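Local coordinates for mRNA-binding protein PUF3 (Saccharomyces cerevisiae, PDB 3K49), which binds the 3' untranslated region of mRNAs, mostly those for mitochondrial proteins, and promotes the deadenylation and decay of COX17 mRNA, at residues S265-V268 / E269-L273; N253-V256 / E257-H261; F312-Y315 / V316-L320; Y274-K277 / N278-D281; K210-I213 / P214-I217. All blocks are in the same frame, centred on the assembly; numbering follows the deposited sequence.

Contact 1. Residues S265-V268 / E269-L273; sequences SNVV and EKSIL. With nucleotides of chain B.
Ser-265 and Glu-269 sit one helical turn apart, and their torsions turn both side chains to the same guanine. Ser-265 has OG tucked between its backbone N and carbonyl carbon (chi1 61°), while Glu-269 sets CG opposite the carbonyl carbon (chi1 -65°) and then runs out extended. G4 of chain B presents its Watson-Crick edge to the pair: its N1 donates to Glu-269 OE1 at 2.5 Å, and its N2 divides its bonds between that OE1 and Ser-265 OG, the latter at 2.9 Å. This serine-glutamate pair is the guanine-reading combination of PUF proteins, here in Pumilio repeat 7. The carboxylate's second oxygen, OE2, is held by a salt bridge to Lys-319. Asn-266, next in sequence to Ser-265, lays its amide flat against a face of the U5 base of chain B, ND2 lying 3.3 Å from U5 C4. A water donates to Asn-266 OD1 at 2.7 Å and weakly joins it to Lys-270 NZ. On another side of the helix Ser-271 folds back on Val-267 O, which takes OG at 2.7 Å and N at 2.9 Å, one donor above the carbonyl plane and the other below. Val-267 and Ser-271 pack on helices 222-230 and 238-252, whereas Val-268 and Ile-272 lean on Val-316 and Leu-320 of helix 313-323.

Contact 2. Residues N253-V256 / E257-H261; sequences NNVV and EYSKH
Asn-254 and Tyr-258 make the one aromatic contact here, a CH-pi interaction: Asn-254 CB sits over the face of the tyrosine ring, 3.5 Å from its centroid and 14° off the normal. Tyr-258 has CG opposite its carbonyl carbon (chi1 -70°), which brings the ring back alongside Asn-254, and the asparagine amide lies 28° from the ring plane. Although Asn-254 holds the N-cap position, its side chain does not cap; ND2 turns instead to Thr-250 O. Among the hydrogen bonds, Tyr-258 N reaches Asn-254 O at 3.1 Å in a nearly straight line. Val-255 O carries two donors from one residue, Ser-259 N at 3.1 Å and Ser-259 OG at 2.7 Å, which come in on the two sides of the carbonyl plane; the hydroxyl of this buried serine is thereby satisfied within its own helix. A weak bond from Lys-260 N to Val-256 O follows as the helix runs out. The apolar part is slight: Val-256 CG1 runs alongside Lys-260 CD at 4.1 Å. Around this short helix in Pumilio repeat 7, Tyr-258 packs on Ile-217 of helix 213-218 and on Val-268 of helix 264-274, while Val-256 and Ser-259 meet Pro-303 and Met-307 of helix 303-308.

Contact 3. Residues F312-Y315 / V316-L320; sequences FANY and VIQKL. With nucleotides of chain B.
Asn-314 OD1 is gripped by two donors, Gln-318 NE2 at 2.9 Å and N3 of U3 of chain B at 3.1 Å. The uracil bond is almost straight (173°), the one from glutamine more bent (130°). Asn-314 CG stands between its backbone N and carbonyl carbon (chi1 79°), which swings the amide toward Gln-318 and the edge of U3. Next to OD1, Asn-314 ND2 donates to U3 O2 at 2.8 Å and is also bonded to Asp-310 O, which helps fix the rotation of the amide. Gln-318 NE2 completes the set by donating to U3 O4 at 2.7 Å. The two amides point the same way, nearly coplanar, and together read the Watson-Crick edge of the base. Asparagine and glutamine four residues apart form the uracil-recognising pair of PUF proteins, here in Pumilio repeat 8, with Tyr-315 as the stacking residue between them. One face of the tyrosine ring lies on the G4 base of chain B, with G4 C5 3.4 Å above the ring plane, and its outer end approaches U3, CZ to N3 3.3 Å. Replacing Tyr-315 with an alanine would probably leave the G4 base without this stacking partner and a gap between the two nucleotides. Farther along the helix, Lys-319 N bonds to Tyr-315 O at 2.8 Å.

Contact 4. Residues Y274-K277 / N278-D281; sequences YGSK and NQKD
Gln-279 runs back alongside Ser-276, and every atom of its side chain to OE1 has the serine close by. CB starts 3.6 Å from Ser-276 OG; CG, placed opposite the carbonyl carbon (chi1 -66°), comes to 3.2 Å from that same OG. Beyond CG the chain is extended; CD also lies 3.2 Å from Ser-276 OG, and OE1 accepts a nearly straight bond from Ser-276 N at 2.8 Å. NE2, on the other branch, leaves the turn and donates to Gln-245 OE1. The return bond goes from Gln-279 N to Ser-276 OG, weak at 3.4 Å, and the reciprocal pair is a capping box: Ser-276 is the N-cap of helix 277-284, and its OG stands between its backbone N and carbonyl carbon (chi1 67°) to face the first turn. Here Pumilio repeat 7 turns from helix 264-274 into the next helix. Gly-275 suits this turn, since a CB there would sit tightly against Gln-279 CB. The regular helix bonds begin with Lys-280 N to Ser-276 O at 2.9 Å and Asp-281 N to Lys-277 O at 3.1 Å. Lys-280 lays its aliphatic tail back beside the turn, CE 3.7 Å from Gly-275 O, while Lys-277 curls across Asn-278.

Contact 5. Residues K210-I213 / P214-I217; sequences KDFI and PYLI
Ile-213 and Ile-217 form the apolar centre, one turn apart: Ile-213 CG2 meets Ile-217 CD1 at 3.5 Å, the two side chains crossing at a slant. Ile-213 has CG2 opposite its backbone N and CG1 beside that N (chi1 -65°), which directs CG2 along the helix to its partner. Next round the turn, Leu-216 bends CD1 back to Phe-212 CB at 4.3 Å. With an alanine in place of Leu-216, Tyr-178 and Ile-226 would probably be left less tightly packed, with a gap beside Phe-212. Farther out, Tyr-215 CE1 comes to the edge of the Phe-212 ring, near its plane and 3.6 Å from Phe-212 CD1, with the two ring planes at 43°; the phenylalanine ring also meets Tyr-178. The polar edge is backbone. Leu-216 N donates in a nearly straight line to Phe-212 O at 3.0 Å, and Ile-217 N to Ile-213 O at 2.8 Å. Pro-214 lies in the first turn, where its missing N-H leaves no helix bond unmade, and its own O accepts from Gln-218 NE2. What results is a helix start with an apolar residue at the N-cap position and proline in the first turn, opening the short helix 213-218 of Pumilio repeat 6.

In the fold
From the N terminus the order is contact 5, contact 2, contact 1, contact 4 and contact 3. Each is local and closes only a helical turn or the start of one, so they run in series and none nests in or crosses another. Contact 5 opens helix 213-218 in repeat 6; contacts 2, 1 and 4 follow one another through repeat 7, and contact 3 lies in repeat 8. Helix 264-274 of contact 1 is the hub: Val-267 touches Ile-217 of contact 5, Ser-265 CB packs on Ser-259 O of contact 2, and Ile-272 O meets Lys-280 CE of contact 4. Contacts 1 and 3 face the RNA, whereas contact 4 is about 10 Å from it at the nearest atom.

Contact 1. Residues S265-V268 / E269-L273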
# COMPACT_ATOMS: atom_id res chain seq x y z
N SER A 265 -18.41 1.96 -1.21
CA SER A 265 -18.93 0.59 -1.13
C SER A 265 -17.90 -0.36 -0.53
O SER A 265 -18.25 -1.31 0.15
CB SER A 265 -19.37 0.08 -2.51
OG SER A 265 -18.30 0.04 -3.43
N ASN A 266 -16.62 -0.10 -0.80
CA ASN A 266 -15.54 -0.89 -0.21
C ASN A 266 -15.45 -0.69 1.30
O ASN A 266 -15.10 -1.61 2.04
CB ASN A 266 -14.19 -0.57 -0.87
CG ASN A 266 -14.13 -0.95 -2.34
OD1 ASN A 266 -14.13 -2.13 -2.69
ND2 ASN A 266 -14.07 0.05 -3.20
N VAL A 267 -15.77 0.51 1.76
CA VAL A 267 -15.75 0.80 3.19
C VAL A 267 -16.89 0.09 3.92
O VAL A 267 -16.74 -0.36 5.06
CB VAL A 267 -15.76 2.30 3.48
CG1 VAL A 267 -16.17 2.55 4.92
CG2 VAL A 267 -14.36 2.89 3.22
N VAL A 268 -18.03 -0.06 3.25
CA VAL A 268 -19.13 -0.78 3.86
C VAL A 268 -18.77 -2.26 4.01
O VAL A 268 -19.12 -2.90 4.99
CB VAL A 268 -20.46 -0.63 3.08
CG1 VAL A 268 -21.59 -1.32 3.82
CG2 VAL A 268 -20.80 0.84 2.85
N GLU A 269 -18.06 -2.80 3.03
CA GLU A 269 -17.66 -4.20 3.10
C GLU A 269 -16.73 -4.47 4.26
O GLU A 269 -16.89 -5.45 4.98
CB GLU A 269 -17.00 -4.65 1.80
CG GLU A 269 -17.90 -4.65 0.58
CD GLU A 269 -17.21 -5.30 -0.62
OE1 GLU A 269 -17.18 -4.68 -1.71
OE2 GLU A 269 -16.68 -6.43 -0.47
N LYS A 270 -15.75 -3.59 4.45
CA LYS A 270 -14.80 -3.76 5.55
C LYS A 270 -15.51 -3.56 6.87
O LYS A 270 -15.18 -4.22 7.85
CB LYS A 270 -13.65 -2.76 5.43
CG LYS A 270 -12.78 -3.00 4.21
CD LYS A 270 -12.05 -4.35 4.32
CE LYS A 270 -11.66 -4.88 2.93
NZ LYS A 270 -12.86 -5.00 2.03
N SER A 271 -16.48 -2.64 6.89
CA SER A 271 -17.25 -2.36 8.09
C SER A 271 -17.86 -3.63 8.61
O SER A 271 -17.67 -3.99 9.76
CB SER A 271 -18.36 -1.34 7.80
OG SER A 271 -17.83 -0.07 7.49
N ILE A 272 -18.61 -4.31 7.74
CA ILE A 272 -19.31 -5.53 8.14
C ILE A 272 -18.36 -6.73 8.27
O ILE A 272 -18.65 -7.70 8.97
CB ILE A 272 -20.51 -5.85 7.21
CG1 ILE A 272 -20.04 -6.19 5.80
CG2 ILE A 272 -21.47 -4.66 7.14
CD1 ILE A 272 -21.19 -6.25 4.82
N LEU A 273 -17.21 -6.65 7.60
CA LEU A 273 -16.22 -7.72 7.68
C LEU A 273 -15.41 -7.64 8.97
O LEU A 273 -15.18 -8.67 9.61
CB LEU A 273 -15.29 -7.67 6.47
CG LEU A 273 -14.12 -8.65 6.50
CD1 LEU A 273 -14.63 -10.06 6.75
CD2 LEU A 273 -13.33 -8.59 5.21
P G B 4 -15.49 -5.39 -13.13
OP1 G B 4 -14.51 -4.75 -14.04
OP2 G B 4 -15.20 -6.73 -12.54
O5' G B 4 -15.77 -4.37 -11.93
C5' G B 4 -16.40 -3.12 -12.18
C4' G B 4 -16.25 -2.23 -10.97
O4' G B 4 -16.95 -2.84 -9.85
C3' G B 4 -14.83 -2.11 -10.47
O3' G B 4 -14.10 -1.16 -11.23
C2' G B 4 -15.03 -1.71 -9.01
O2' G B 4 -15.25 -0.33 -8.81
C1' G B 4 -16.28 -2.50 -8.65
N9 G B 4 -16.01 -3.73 -7.92
C8 G B 4 -15.48 -4.91 -8.39
N7 G B 4 -15.35 -5.83 -7.47
C5 G B 4 -15.84 -5.21 -6.32
C6 G B 4 -15.95 -5.69 -5.00
O6 G B 4 -15.66 -6.81 -4.56
N1 G B 4 -16.48 -4.73 -4.15
C2 G B 4 -16.86 -3.47 -4.53
N2 G B 4 -17.36 -2.67 -3.58
N3 G B 4 -16.76 -3.01 -5.75
C4 G B 4 -16.24 -3.93 -6.59
P U B 5 -12.50 -1.12 -11.11
OP1 U B 5 -12.00 -0.20 -12.16
OP2 U B 5 -11.99 -2.51 -11.02
O5' U B 5 -12.27 -0.44 -9.69
C5' U B 5 -11.03 -0.56 -9.02
C4' U B 5 -10.71 0.75 -8.35
O4' U B 5 -11.56 0.92 -7.19
C3' U B 5 -9.31 0.90 -7.78
O3' U B 5 -8.41 1.25 -8.84
C2' U B 5 -9.52 2.07 -6.83
O2' U B 5 -9.56 3.29 -7.53
C1' U B 5 -10.92 1.76 -6.26
N1 U B 5 -10.92 1.10 -4.94
C2 U B 5 -10.96 1.89 -3.82
O2 U B 5 -11.00 3.10 -3.88
N3 U B 5 -10.96 1.21 -2.63
C4 U B 5 -10.90 -0.15 -2.45
O4 U B 5 -10.86 -0.60 -1.31
C5 U B 5 -10.86 -0.91 -3.66
C6 U B 5 -10.87 -0.27 -4.84
O HOH W 1 -14.02 -3.79 -0.62

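Contact 2. Residues N253-V256 / E257-H261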
# COMPACT_ATOMS: atom_id res chain seq x y z
N ASN A 253 -25.41 5.33 9.37
CA ASN A 253 -26.30 6.42 8.97
C ASN A 253 -26.47 6.58 7.45
O ASN A 253 -27.36 7.31 6.99
CB ASN A 253 -25.83 7.75 9.57
CG ASN A 253 -25.80 7.73 11.08
OD1 ASN A 253 -26.61 7.06 11.72
ND2 ASN A 253 -24.86 8.48 11.66
N ASN A 254 -25.63 5.90 6.67
CA ASN A 254 -25.63 6.10 5.22
C ASN A 254 -25.54 4.82 4.43
O ASN A 254 -25.13 4.83 3.26
CB ASN A 254 -24.47 7.01 4.83
CG ASN A 254 -24.59 8.39 5.40
OD1 ASN A 254 -25.26 9.25 4.82
ND2 ASN A 254 -23.97 8.62 6.56
N VAL A 255 -25.92 3.71 5.05
CA VAL A 255 -25.62 2.41 4.50
C VAL A 255 -25.90 2.30 3.02
O VAL A 255 -25.08 1.81 2.25
CB VAL A 255 -26.41 1.31 5.19
CG1 VAL A 255 -26.09 -0.01 4.52
CG2 VAL A 255 -26.06 1.26 6.66
N VAL A 256 -27.08 2.75 2.63
CA VAL A 256 -27.50 2.56 1.25
C VAL A 256 -26.72 3.43 0.26
O VAL A 256 -26.30 2.93 -0.78
CB VAL A 256 -29.02 2.74 1.09
CG1 VAL A 256 -29.41 2.78 -0.39
CG2 VAL A 256 -29.73 1.62 1.82
N GLU A 257 -26.54 4.71 0.57
CA GLU A 257 -25.88 5.62 -0.37
C GLU A 257 -24.41 5.25 -0.57
O GLU A 257 -23.90 5.27 -1.69
CB GLU A 257 -25.97 7.08 0.08
CG GLU A 257 -25.55 8.07 -1.02
CD GLU A 257 -24.69 9.23 -0.51
OE1 GLU A 257 -25.10 9.88 0.47
OE2 GLU A 257 -23.61 9.49 -1.11
N TYR A 258 -23.73 4.92 0.52
CA TYR A 258 -22.35 4.45 0.42
C TYR A 258 -22.24 3.17 -0.41
O TYR A 258 -21.37 3.05 -1.27
CB TYR A 258 -21.75 4.23 1.80
CG TYR A 258 -21.51 5.51 2.57
CD1 TYR A 258 -21.23 5.47 3.92
CD2 TYR A 258 -21.55 6.75 1.95
CE1 TYR A 258 -21.01 6.63 4.64
CE2 TYR A 258 -21.32 7.92 2.66
CZ TYR A 258 -21.05 7.84 4.01
OH TYR A 258 -20.82 8.97 4.77
N SER A 259 -23.14 2.22 -0.16
CA SER A 259 -23.14 0.97 -0.90
C SER A 259 -23.24 1.18 -2.40
O SER A 259 -22.81 0.35 -3.19
CB SER A 259 -24.28 0.06 -0.43
OG SER A 259 -24.12 -0.29 0.94
N LYS A 260 -23.81 2.31 -2.80
CA LYS A 260 -24.01 2.61 -4.22
C LYS A 260 -22.89 3.51 -4.74
O LYS A 260 -22.92 3.95 -5.90
CB LYS A 260 -25.37 3.28 -4.42
CG LYS A 260 -26.56 2.38 -4.08
CD LYS A 260 -27.88 3.14 -4.13
CE LYS A 260 -28.18 3.64 -5.53
NZ LYS A 260 -29.45 4.40 -5.59
N HIS A 261 -21.92 3.75 -3.88
CA HIS A 261 -20.79 4.63 -4.17
C HIS A 261 -19.59 3.77 -4.56
O HIS A 261 -19.25 2.81 -3.87
CB HIS A 261 -20.47 5.45 -2.93
CG HIS A 261 -19.54 6.60 -3.18
ND1 HIS A 261 -18.29 6.44 -3.71
CD2 HIS A 261 -19.70 7.93 -2.94
CE1 HIS A 261 -17.70 7.63 -3.81
NE2 HIS A 261 -18.53 8.53 -3.35

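Contact 3. Residues F312-Y315 / V316-L320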
# COMPACT_ATOMS: atom_id res chain seq x y z
N PHE A 312 -22.51 -1.38 -7.51
CA PHE A 312 -21.61 -1.52 -6.37
C PHE A 312 -22.26 -2.21 -5.18
O PHE A 312 -21.64 -3.03 -4.51
CB PHE A 312 -21.09 -0.14 -5.96
CG PHE A 312 -20.53 0.65 -7.10
CD1 PHE A 312 -19.43 0.19 -7.80
CD2 PHE A 312 -21.10 1.85 -7.47
CE1 PHE A 312 -18.90 0.91 -8.87
CE2 PHE A 312 -20.58 2.58 -8.54
CZ PHE A 312 -19.48 2.11 -9.24
N ALA A 313 -23.53 -1.87 -4.93
CA ALA A 313 -24.23 -2.37 -3.75
C ALA A 313 -24.41 -3.89 -3.74
O ALA A 313 -24.45 -4.50 -2.68
CB ALA A 313 -25.57 -1.67 -3.59
N ASN A 314 -24.52 -4.49 -4.92
CA ASN A 314 -24.66 -5.95 -4.99
C ASN A 314 -23.52 -6.72 -4.29
O ASN A 314 -23.75 -7.80 -3.75
CB ASN A 314 -24.83 -6.43 -6.44
CG ASN A 314 -23.53 -6.48 -7.20
OD1 ASN A 314 -22.66 -7.31 -6.91
ND2 ASN A 314 -23.37 -5.61 -8.19
N TYR A 315 -22.31 -6.15 -4.29
CA TYR A 315 -21.17 -6.77 -3.61
C TYR A 315 -21.34 -6.71 -2.10
O TYR A 315 -21.01 -7.66 -1.38
CB TYR A 315 -19.85 -6.08 -3.98
CG TYR A 315 -19.46 -6.20 -5.44
CD1 TYR A 315 -19.53 -5.10 -6.29
CD2 TYR A 315 -19.01 -7.40 -5.97
CE1 TYR A 315 -19.18 -5.20 -7.62
CE2 TYR A 315 -18.65 -7.51 -7.29
CZ TYR A 315 -18.74 -6.40 -8.11
OH TYR A 315 -18.39 -6.50 -9.44
N VAL A 316 -21.86 -5.59 -1.61
CA VAL A 316 -22.13 -5.44 -0.19
C VAL A 316 -23.22 -6.42 0.25
O VAL A 316 -23.23 -6.86 1.40
CB VAL A 316 -22.56 -3.99 0.16
CG1 VAL A 316 -22.82 -3.87 1.64
CG2 VAL A 316 -21.50 -3.01 -0.28
N ILE A 317 -24.11 -6.76 -0.67
CA ILE A 317 -25.16 -7.74 -0.38
C ILE A 317 -24.56 -9.14 -0.29
O ILE A 317 -24.78 -9.86 0.68
CB ILE A 317 -26.27 -7.73 -1.45
CG1 ILE A 317 -26.98 -6.38 -1.48
CG2 ILE A 317 -27.27 -8.84 -1.19
CD1 ILE A 317 -27.87 -6.11 -0.29
N GLN A 318 -23.80 -9.51 -1.32
CA GLN A 318 -23.05 -10.76 -1.31
C GLN A 318 -22.27 -10.89 -0.01
O GLN A 318 -22.34 -11.91 0.68
CB GLN A 318 -22.09 -10.83 -2.50
CG GLN A 318 -22.72 -10.52 -3.84
CD GLN A 318 -21.77 -10.73 -5.00
OE1 GLN A 318 -20.91 -11.61 -4.95
NE2 GLN A 318 -21.92 -9.94 -6.05
N LYS A 319 -21.53 -9.84 0.33
CA LYS A 319 -20.74 -9.80 1.55
C LYS A 319 -21.61 -10.08 2.78
O LYS A 319 -21.22 -10.86 3.65
CB LYS A 319 -20.06 -8.44 1.69
CG LYS A 319 -18.85 -8.42 2.62
CD LYS A 319 -17.65 -9.09 1.95
CE LYS A 319 -16.36 -8.83 2.73
NZ LYS A 319 -15.47 -7.83 2.06
N LEU A 320 -22.78 -9.45 2.84
CA LEU A 320 -23.68 -9.65 3.97
C LEU A 320 -24.10 -11.10 4.11
O LEU A 320 -24.17 -11.64 5.21
CB LEU A 320 -24.91 -8.76 3.85
CG LEU A 320 -24.79 -7.36 4.44
CD1 LEU A 320 -26.11 -6.60 4.30
CD2 LEU A 320 -24.35 -7.42 5.90
P G B 4 -15.49 -5.39 -13.13
OP1 G B 4 -14.51 -4.75 -14.04
OP2 G B 4 -15.20 -6.73 -12.54
O5' G B 4 -15.77 -4.37 -11.93
C5' G B 4 -16.40 -3.12 -12.18
C4' G B 4 -16.25 -2.23 -10.97
O4' G B 4 -16.95 -2.84 -9.85
C3' G B 4 -14.83 -2.11 -10.47
O3' G B 4 -14.10 -1.16 -11.23
C2' G B 4 -15.03 -1.71 -9.01
O2' G B 4 -15.25 -0.33 -8.81
C1' G B 4 -16.28 -2.50 -8.65
N9 G B 4 -16.01 -3.73 -7.92
C8 G B 4 -15.48 -4.91 -8.39
N7 G B 4 -15.35 -5.83 -7.47
C5 G B 4 -15.84 -5.21 -6.32
C6 G B 4 -15.95 -5.69 -5.00
O6 G B 4 -15.66 -6.81 -4.56
N1 G B 4 -16.48 -4.73 -4.15
C2 G B 4 -16.86 -3.47 -4.53
N2 G B 4 -17.36 -2.67 -3.58
N3 G B 4 -16.76 -3.01 -5.75
C4 G B 4 -16.24 -3.93 -6.59
P U B 3 -17.40 -10.62 -14.53
OP1 U B 3 -16.17 -10.50 -15.35
OP2 U B 3 -17.39 -11.46 -13.31
O5' U B 3 -17.89 -9.14 -14.14
C5' U B 3 -18.21 -8.18 -15.14
C4' U B 3 -18.76 -6.91 -14.50
O4' U B 3 -20.06 -7.18 -13.90
C3' U B 3 -17.92 -6.34 -13.36
O3' U B 3 -16.90 -5.49 -13.89
C2' U B 3 -18.96 -5.55 -12.57
O2' U B 3 -19.22 -4.27 -13.13
C1' U B 3 -20.18 -6.45 -12.69
N1 U B 3 -20.34 -7.43 -11.58
C2 U B 3 -21.09 -7.06 -10.49
O2 U B 3 -21.61 -5.96 -10.37
N3 U B 3 -21.21 -8.02 -9.52
C4 U B 3 -20.67 -9.29 -9.53
O4 U B 3 -20.90 -10.06 -8.60
C5 U B 3 -19.89 -9.59 -10.70
C6 U B 3 -19.76 -8.68 -11.66

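Contact 4. Residues Y274-K277 / N278-D281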
# COMPACT_ATOMS: atom_id res chain seq x y z
N TYR A 274 -14.98 -6.44 9.35
CA TYR A 274 -14.10 -6.30 10.51
C TYR A 274 -14.73 -5.66 11.75
O TYR A 274 -14.10 -5.55 12.79
CB TYR A 274 -12.82 -5.56 10.12
CG TYR A 274 -11.98 -6.36 9.15
CD1 TYR A 274 -11.48 -7.61 9.50
CD2 TYR A 274 -11.72 -5.88 7.87
CE1 TYR A 274 -10.72 -8.35 8.61
CE2 TYR A 274 -10.96 -6.62 6.98
CZ TYR A 274 -10.46 -7.85 7.35
OH TYR A 274 -9.70 -8.58 6.46
N GLY A 275 -15.98 -5.22 11.64
CA GLY A 275 -16.66 -4.68 12.80
C GLY A 275 -17.02 -5.74 13.82
O GLY A 275 -17.23 -6.90 13.47
N SER A 276 -17.10 -5.34 15.09
CA SER A 276 -17.50 -6.24 16.17
C SER A 276 -18.93 -6.75 15.98
O SER A 276 -19.65 -6.30 15.08
CB SER A 276 -17.38 -5.54 17.53
OG SER A 276 -18.32 -4.48 17.65
N LYS A 277 -19.34 -7.70 16.81
CA LYS A 277 -20.69 -8.24 16.75
C LYS A 277 -21.74 -7.13 16.72
O LYS A 277 -22.63 -7.11 15.87
CB LYS A 277 -20.94 -9.19 17.94
CG LYS A 277 -20.18 -8.81 19.22
CD LYS A 277 -20.98 -7.85 20.10
CE LYS A 277 -20.08 -6.77 20.71
NZ LYS A 277 -18.87 -7.32 21.39
N ASN A 278 -21.62 -6.20 17.67
CA ASN A 278 -22.57 -5.09 17.80
C ASN A 278 -22.50 -4.12 16.62
O ASN A 278 -23.53 -3.79 16.02
CB ASN A 278 -22.32 -4.35 19.12
CG ASN A 278 -23.53 -3.55 19.58
OD1 ASN A 278 -24.31 -3.05 18.77
ND2 ASN A 278 -23.69 -3.44 20.90
N GLN A 279 -21.30 -3.66 16.29
CA GLN A 279 -21.10 -2.74 15.18
C GLN A 279 -21.72 -3.29 13.90
O GLN A 279 -22.34 -2.57 13.11
CB GLN A 279 -19.61 -2.46 14.99
CG GLN A 279 -18.99 -1.71 16.15
CD GLN A 279 -17.49 -1.76 16.17
OE1 GLN A 279 -16.88 -2.62 15.52
NE2 GLN A 279 -16.87 -0.86 16.92
N LYS A 280 -21.58 -4.60 13.71
CA LYS A 280 -22.08 -5.26 12.51
C LYS A 280 -23.61 -5.28 12.47
O LYS A 280 -24.22 -5.04 11.43
CB LYS A 280 -21.53 -6.69 12.43
CG LYS A 280 -22.03 -7.49 11.25
CD LYS A 280 -21.32 -8.84 11.19
CE LYS A 280 -19.83 -8.69 11.52
NZ LYS A 280 -19.07 -9.96 11.32
N ASP A 281 -24.21 -5.58 13.62
CA ASP A 281 -25.66 -5.65 13.71
C ASP A 281 -26.24 -4.25 13.55
O ASP A 281 -27.31 -4.07 12.95
CB ASP A 281 -26.09 -6.28 15.04
CG ASP A 281 -25.73 -7.76 15.12
OD1 ASP A 281 -26.11 -8.53 14.21
OD2 ASP A 281 -25.06 -8.17 16.10

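Contact 5. Residues K210-I213 / P214-I217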
# COMPACT_ATOMS: atom_id res chain seq x y z
N LYS A 210 -10.76 12.90 12.50
CA LYS A 210 -12.02 12.51 13.12
C LYS A 210 -13.18 13.49 12.91
O LYS A 210 -14.29 13.23 13.36
CB LYS A 210 -11.81 12.22 14.61
CG LYS A 210 -11.42 13.42 15.46
CD LYS A 210 -11.56 13.06 16.96
CE LYS A 210 -11.11 14.20 17.86
NZ LYS A 210 -10.79 13.74 19.23
N ASP A 211 -12.93 14.60 12.22
CA ASP A 211 -14.00 15.54 11.88
C ASP A 211 -14.38 15.42 10.41
O ASP A 211 -15.25 16.14 9.93
CB ASP A 211 -13.59 16.99 12.19
CG ASP A 211 -13.50 17.27 13.69
OD1 ASP A 211 -12.87 18.30 14.05
OD2 ASP A 211 -14.04 16.49 14.50
N PHE A 212 -13.77 14.48 9.70
CA PHE A 212 -13.92 14.42 8.25
C PHE A 212 -14.17 13.03 7.68
O PHE A 212 -13.99 12.83 6.48
CB PHE A 212 -12.69 15.03 7.60
CG PHE A 212 -12.43 16.44 8.04
CD1 PHE A 212 -13.32 17.46 7.70
CD2 PHE A 212 -11.33 16.74 8.82
CE1 PHE A 212 -13.11 18.77 8.12
CE2 PHE A 212 -11.11 18.05 9.25
CZ PHE A 212 -12.00 19.07 8.90
N ILE A 213 -14.60 12.10 8.52
CA ILE A 213 -14.84 10.71 8.10
C ILE A 213 -15.74 10.59 6.88
O ILE A 213 -15.48 9.75 6.02
CB ILE A 213 -15.50 9.89 9.22
CG1 ILE A 213 -14.56 9.76 10.42
CG2 ILE A 213 -15.92 8.53 8.70
CD1 ILE A 213 -15.22 9.18 11.65
N PRO A 214 -16.84 11.39 6.82
CA PRO A 214 -17.68 11.41 5.61
C PRO A 214 -16.91 11.71 4.32
O PRO A 214 -17.16 11.05 3.31
CB PRO A 214 -18.69 12.52 5.90
CG PRO A 214 -18.81 12.57 7.39
CD PRO A 214 -17.44 12.16 7.93
N TYR A 215 -16.02 12.69 4.33
CA TYR A 215 -15.25 12.98 3.12
C TYR A 215 -14.28 11.85 2.82
O TYR A 215 -14.17 11.40 1.68
CB TYR A 215 -14.50 14.31 3.22
CG TYR A 215 -15.36 15.44 3.69
CD1 TYR A 215 -15.26 15.91 5.00
CD2 TYR A 215 -16.28 16.04 2.85
CE1 TYR A 215 -16.06 16.96 5.45
CE2 TYR A 215 -17.09 17.09 3.29
CZ TYR A 215 -16.97 17.54 4.59
OH TYR A 215 -17.76 18.58 5.02
N LEU A 216 -13.58 11.39 3.86
CA LEU A 216 -12.60 10.31 3.70
C LEU A 216 -13.23 9.04 3.13
O LEU A 216 -12.67 8.42 2.24
CB LEU A 216 -11.90 10.01 5.02
CG LEU A 216 -11.07 11.18 5.54
CD1 LEU A 216 -10.94 11.14 7.05
CD2 LEU A 216 -9.70 11.22 4.88
N ILE A 217 -14.40 8.68 3.62
CA ILE A 217 -15.02 7.44 3.17
C ILE A 217 -15.28 7.42 1.66
O ILE A 217 -15.24 6.38 1.02
CB ILE A 217 -16.31 7.15 3.95
CG1 ILE A 217 -15.97 6.79 5.40
CG2 ILE A 217 -17.14 6.05 3.29
CD1 ILE A 217 -17.22 6.40 6.22